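Local coordinates for enterobactin synthetase component F-related protein (Vibrio cholerae serotype O1, PDB 4OXI) that probably activates glycine with ATP as a glycyl-adenylate, in a pathway that modifies lipopolysaccharide and brings resistance to antimicrobial peptides, at residues P67-Y78 against S276-V285. Sequence-based numbering, arbitrary orientation.
Sequences PALWVKQKTYTY and SLISGACLYV
Trp70 N donates to Leu283 O (2.7 Å) at the middle of three nearly straight backbone bonds that pair strands 67-71 and 282-285 in parallel, flanked by Leu283 N to Ala68 O and Val285 N to Trp70 O, inside a mixed four-stranded sheet. Packing is tight on the buried face carrying Leu69 and Leu283, which helices 78-95 and 108-119 help to cover: Leu69 CD1 reaches Val285 CG2 at 3.8 Å. Ahead of strand 282-285, the buried Tyr78, first residue of helix 78-95, sends its hydroxyl to Ala281 O (2.6 Å), in the carbonyl plane and on a lone pair, just past the Schellman turn at Gly280; Ala68 CB sits over the centre of its ring, and Leu277 CD1 meets the ring edge.

Toward solvent lies the partly exposed Trp70. Its CB rests over one face of the Tyr284 ring, 3.5 Å from Tyr284 CD1; CG, anti to the backbone N (chi1 180°), carries the indole alongside, planes at 22° but slid apart. His301 meets both rings. At this open end water bridges Lys72 N to Val285 O. Another water, bonded to Ser276 OG, donates to Ala68 O and Ala281 O, so each buried carbonyl accepts two bonds, one from protein and one from water.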
loop_
_atom_site.group_PDB
_atom_site.type_symbol
_atom_site.label_atom_id
_atom_site.label_comp_id
_atom_site.label_asym_id
_atom_site.label_seq_id
_atom_site.Cartn_x
_atom_site.Cartn_y
_atom_site.Cartn_z
ATOM N N PRO A 67 -15.828 -11.011 16.517
ATOM C CA PRO A 67 -14.410 -11.125 16.136
ATOM C C PRO A 67 -13.959 -9.958 15.244
ATOM O O PRO A 67 -14.639 -9.674 14.264
ATOM C CB PRO A 67 -14.357 -12.447 15.347
ATOM C CG PRO A 67 -15.789 -12.726 14.920
ATOM C CD PRO A 67 -16.646 -12.135 16.009
ATOM N N ALA A 68 -12.841 -9.302 15.573
ATOM C CA ALA A 68 -12.326 -8.178 14.772
ATOM C C ALA A 68 -11.115 -8.562 13.921
ATOM O O ALA A 68 -10.902 -8.006 12.840
ATOM C CB ALA A 68 -11.957 -7.003 15.669
ATOM N N LEU A 69 -10.323 -9.505 14.421
ATOM C CA LEU A 69 -9.048 -9.840 13.811
ATOM C C LEU A 69 -8.746 -11.327 13.952
ATOM O O LEU A 69 -8.845 -11.895 15.054
ATOM C CB LEU A 69 -7.928 -9.042 14.499
ATOM C CG LEU A 69 -6.506 -9.219 13.945
ATOM C CD1 LEU A 69 -6.377 -8.609 12.555
ATOM C CD2 LEU A 69 -5.460 -8.602 14.881
ATOM N N TRP A 70 -8.371 -11.964 12.847
ATOM C CA TRP A 70 -7.781 -13.302 12.930
ATOM C C TRP A 70 -6.335 -13.210 12.442
ATOM O O TRP A 70 -6.083 -12.665 11.365
ATOM C CB TRP A 70 -8.553 -14.298 12.069
ATOM C CG TRP A 70 -7.986 -15.709 12.101
ATOM C CD1 TRP A 70 -8.383 -16.739 12.918
ATOM C CD2 TRP A 70 -6.923 -16.233 11.285
ATOM N NE1 TRP A 70 -7.636 -17.867 12.655
ATOM C CE2 TRP A 70 -6.731 -17.586 11.663
ATOM C CE3 TRP A 70 -6.120 -15.695 10.270
ATOM C CZ2 TRP A 70 -5.761 -18.405 11.065
ATOM C CZ3 TRP A 70 -5.158 -16.502 9.675
ATOM C CH2 TRP A 70 -4.984 -17.848 10.074
ATOM N N VAL A 71 -5.396 -13.727 13.235
ATOM C CA VAL A 71 -3.979 -13.731 12.854
ATOM C C VAL A 71 -3.224 -14.884 13.540
ATOM O O VAL A 71 -3.285 -15.047 14.768
ATOM C CB VAL A 71 -3.295 -12.353 13.145
ATOM C CG1 VAL A 71 -3.350 -12.000 14.640
ATOM C CG2 VAL A 71 -1.837 -12.341 12.652
ATOM N N LYS A 72 -2.518 -15.682 12.745
ATOM C CA LYS A 72 -1.755 -16.822 13.290
ATOM C C LYS A 72 -2.576 -17.673 14.248
ATOM O O LYS A 72 -2.223 -17.807 15.421
ATOM C CB LYS A 72 -0.493 -16.338 14.026
ATOM C CG LYS A 72 0.528 -15.628 13.119
ATOM C CD LYS A 72 1.703 -15.122 13.958
ATOM C CE LYS A 72 2.665 -14.338 13.114
ATOM N NZ LYS A 72 3.751 -13.787 13.964
ATOM N N GLN A 73 -3.699 -18.187 13.759
ATOM C CA GLN A 73 -4.515 -19.140 14.499
ATOM C C GLN A 73 -5.177 -18.564 15.771
ATOM O O GLN A 73 -5.732 -19.320 16.579
ATOM C CB GLN A 73 -3.689 -20.394 14.825
ATOM C CG GLN A 73 -4.528 -21.629 15.016
ATOM C CD GLN A 73 -3.712 -22.895 14.907
ATOM O OE1 GLN A 73 -4.011 -23.765 14.086
ATOM N NE2 GLN A 73 -2.678 -23.012 15.741
ATOM N N LYS A 74 -5.137 -17.241 15.950
ATOM C CA LYS A 74 -5.854 -16.631 17.075
ATOM C C LYS A 74 -6.860 -15.578 16.642
ATOM O O LYS A 74 -6.634 -14.831 15.692
ATOM C CB LYS A 74 -4.888 -16.014 18.085
ATOM C CG LYS A 74 -4.024 -17.016 18.812
ATOM C CD LYS A 74 -3.365 -16.367 20.017
ATOM C CE LYS A 74 -2.625 -17.402 20.848
ATOM N NZ LYS A 74 -1.698 -18.209 20.007
ATOM N N THR A 75 -7.972 -15.507 17.360
ATOM C CA THR A 75 -9.010 -14.538 17.042
ATOM C C THR A 75 -9.153 -13.534 18.183
ATOM O O THR A 75 -9.063 -13.909 19.348
ATOM C CB THR A 75 -10.330 -15.263 16.804
ATOM O OG1 THR A 75 -10.104 -16.302 15.841
ATOM C CG2 THR A 75 -11.388 -14.312 16.284
ATOM N N TYR A 76 -9.354 -12.259 17.844
ATOM C CA TYR A 76 -9.485 -11.204 18.848
ATOM C C TYR A 76 -10.757 -10.431 18.570
ATOM O O TYR A 76 -11.009 -10.025 17.423
ATOM C CB TYR A 76 -8.270 -10.250 18.817
ATOM C CG TYR A 76 -6.938 -10.958 18.983
ATOM C CD1 TYR A 76 -6.344 -11.087 20.235
ATOM C CD2 TYR A 76 -6.296 -11.521 17.897
ATOM C CE1 TYR A 76 -5.137 -11.753 20.395
ATOM C CE2 TYR A 76 -5.088 -12.186 18.047
ATOM C CZ TYR A 76 -4.512 -12.294 19.291
ATOM O OH TYR A 76 -3.308 -12.954 19.434
ATOM N N THR A 77 -11.570 -10.236 19.608
ATOM C CA THR A 77 -12.816 -9.477 19.452
ATOM C C THR A 77 -12.558 -7.969 19.347
ATOM O O THR A 77 -11.450 -7.499 19.635
ATOM C CB THR A 77 -13.740 -9.690 20.647
ATOM O OG1 THR A 77 -13.078 -9.208 21.809
ATOM C CG2 THR A 77 -14.078 -11.185 20.840
ATOM N N TYR A 78 -13.579 -7.212 18.952
ATOM C CA TYR A 78 -13.476 -5.757 18.919
ATOM C C TYR A 78 -13.093 -5.209 20.289
ATOM O O TYR A 78 -12.309 -4.266 20.391
ATOM C CB TYR A 78 -14.768 -5.116 18.376
ATOM C CG TYR A 78 -14.723 -5.055 16.874
ATOM C CD1 TYR A 78 -15.203 -6.104 16.094
ATOM C CD2 TYR A 78 -14.133 -3.977 16.233
ATOM C CE1 TYR A 78 -15.111 -6.061 14.704
ATOM C CE2 TYR A 78 -14.039 -3.927 14.865
ATOM C CZ TYR A 78 -14.512 -4.964 14.108
ATOM O OH TYR A 78 -14.389 -4.876 12.747
ATOM N N SER A 276 -12.534 -3.051 6.955
ATOM C CA SER A 276 -13.052 -4.026 7.900
ATOM C C SER A 276 -13.543 -3.324 9.168
ATOM O O SER A 276 -14.596 -3.646 9.709
ATOM C CB SER A 276 -11.983 -5.063 8.249
ATOM O OG SER A 276 -12.469 -5.957 9.247
ATOM N N LEU A 277 -12.769 -2.359 9.636
ATOM C CA LEU A 277 -13.047 -1.709 10.909
ATOM C C LEU A 277 -14.369 -0.935 10.874
ATOM O O LEU A 277 -15.176 -1.032 11.789
ATOM C CB LEU A 277 -11.892 -0.765 11.246
ATOM C CG LEU A 277 -11.782 -0.028 12.582
ATOM C CD1 LEU A 277 -12.076 -0.900 13.796
ATOM C CD2 LEU A 277 -10.370 0.522 12.671
ATOM N N ILE A 278 -14.588 -0.167 9.814
ATOM C CA ILE A 278 -15.786 0.655 9.730
ATOM C C ILE A 278 -17.030 -0.218 9.606
ATOM O O ILE A 278 -18.137 0.219 9.921
ATOM C CB ILE A 278 -15.706 1.660 8.564
ATOM C CG1 ILE A 278 -16.811 2.717 8.683
ATOM C CG2 ILE A 278 -15.798 0.946 7.238
ATOM C CD1 ILE A 278 -16.677 3.836 7.670
ATOM N N SER A 279 -16.833 -1.464 9.178
ATOM C CA SER A 279 -17.934 -2.382 8.945
ATOM C C SER A 279 -18.208 -3.289 10.129
ATOM O O SER A 279 -19.207 -3.997 10.130
ATOM C CB SER A 279 -17.630 -3.269 7.741
ATOM O OG SER A 279 -17.266 -2.496 6.617
ATOM N N GLY A 280 -17.311 -3.298 11.115
ATOM C CA GLY A 280 -17.421 -4.240 12.224
ATOM C C GLY A 280 -17.141 -5.677 11.796
ATOM O O GLY A 280 -17.479 -6.628 12.504
ATOM N N ALA A 281 -16.496 -5.832 10.641
ATOM C CA ALA A 281 -16.203 -7.149 10.081
ATOM C C ALA A 281 -14.967 -7.769 10.717
ATOM O O ALA A 281 -14.347 -7.150 11.593
ATOM C CB ALA A 281 -16.030 -7.052 8.576
ATOM N N CYS A 282 -14.605 -8.985 10.285
ATOM C CA CYS A 282 -13.391 -9.621 10.790
ATOM C C CYS A 282 -12.301 -9.617 9.734
ATOM O O CYS A 282 -12.522 -10.046 8.585
ATOM C CB CYS A 282 -13.629 -11.057 11.277
ATOM S SG CYS A 282 -12.175 -11.736 12.218
ATOM N N LEU A 283 -11.132 -9.114 10.128
ATOM C CA LEU A 283 -9.980 -9.028 9.233
ATOM C C LEU A 283 -9.154 -10.308 9.384
ATOM O O LEU A 283 -8.811 -10.698 10.499
ATOM C CB LEU A 283 -9.131 -7.794 9.584
ATOM C CG LEU A 283 -7.961 -7.398 8.685
ATOM C CD1 LEU A 283 -8.443 -6.967 7.306
ATOM C CD2 LEU A 283 -7.139 -6.276 9.321
ATOM N N TYR A 284 -8.853 -10.969 8.268
ATOM C CA TYR A 284 -8.036 -12.177 8.307
ATOM C C TYR A 284 -6.650 -11.904 7.726
ATOM O O TYR A 284 -6.501 -11.664 6.525
ATOM C CB TYR A 284 -8.723 -13.336 7.560
ATOM C CG TYR A 284 -9.856 -13.971 8.356
ATOM C CD1 TYR A 284 -9.702 -15.223 8.942
ATOM C CD2 TYR A 284 -11.075 -13.304 8.536
ATOM C CE1 TYR A 284 -10.723 -15.803 9.676
ATOM C CE2 TYR A 284 -12.114 -13.882 9.276
ATOM C CZ TYR A 284 -11.925 -15.133 9.835
ATOM O OH TYR A 284 -12.935 -15.721 10.565
ATOM N N VAL A 285 -5.637 -11.943 8.584
ATOM C CA VAL A 285 -4.268 -11.686 8.136
ATOM C C VAL A 285 -3.683 -12.886 7.392
ATOM O O VAL A 285 -3.595 -13.981 7.946
ATOM C CB VAL A 285 -3.375 -11.339 9.336
ATOM C CG1 VAL A 285 -1.916 -11.160 8.895
ATOM C CG2 VAL A 285 -3.905 -10.070 10.003
HETATM O O HOH W 1 -16.947 -9.531 12.868
HETATM O O HOH W 2 -11.607 -5.550 11.788
HETATM O O HOH W 3 -1.919 -14.981 10.116
#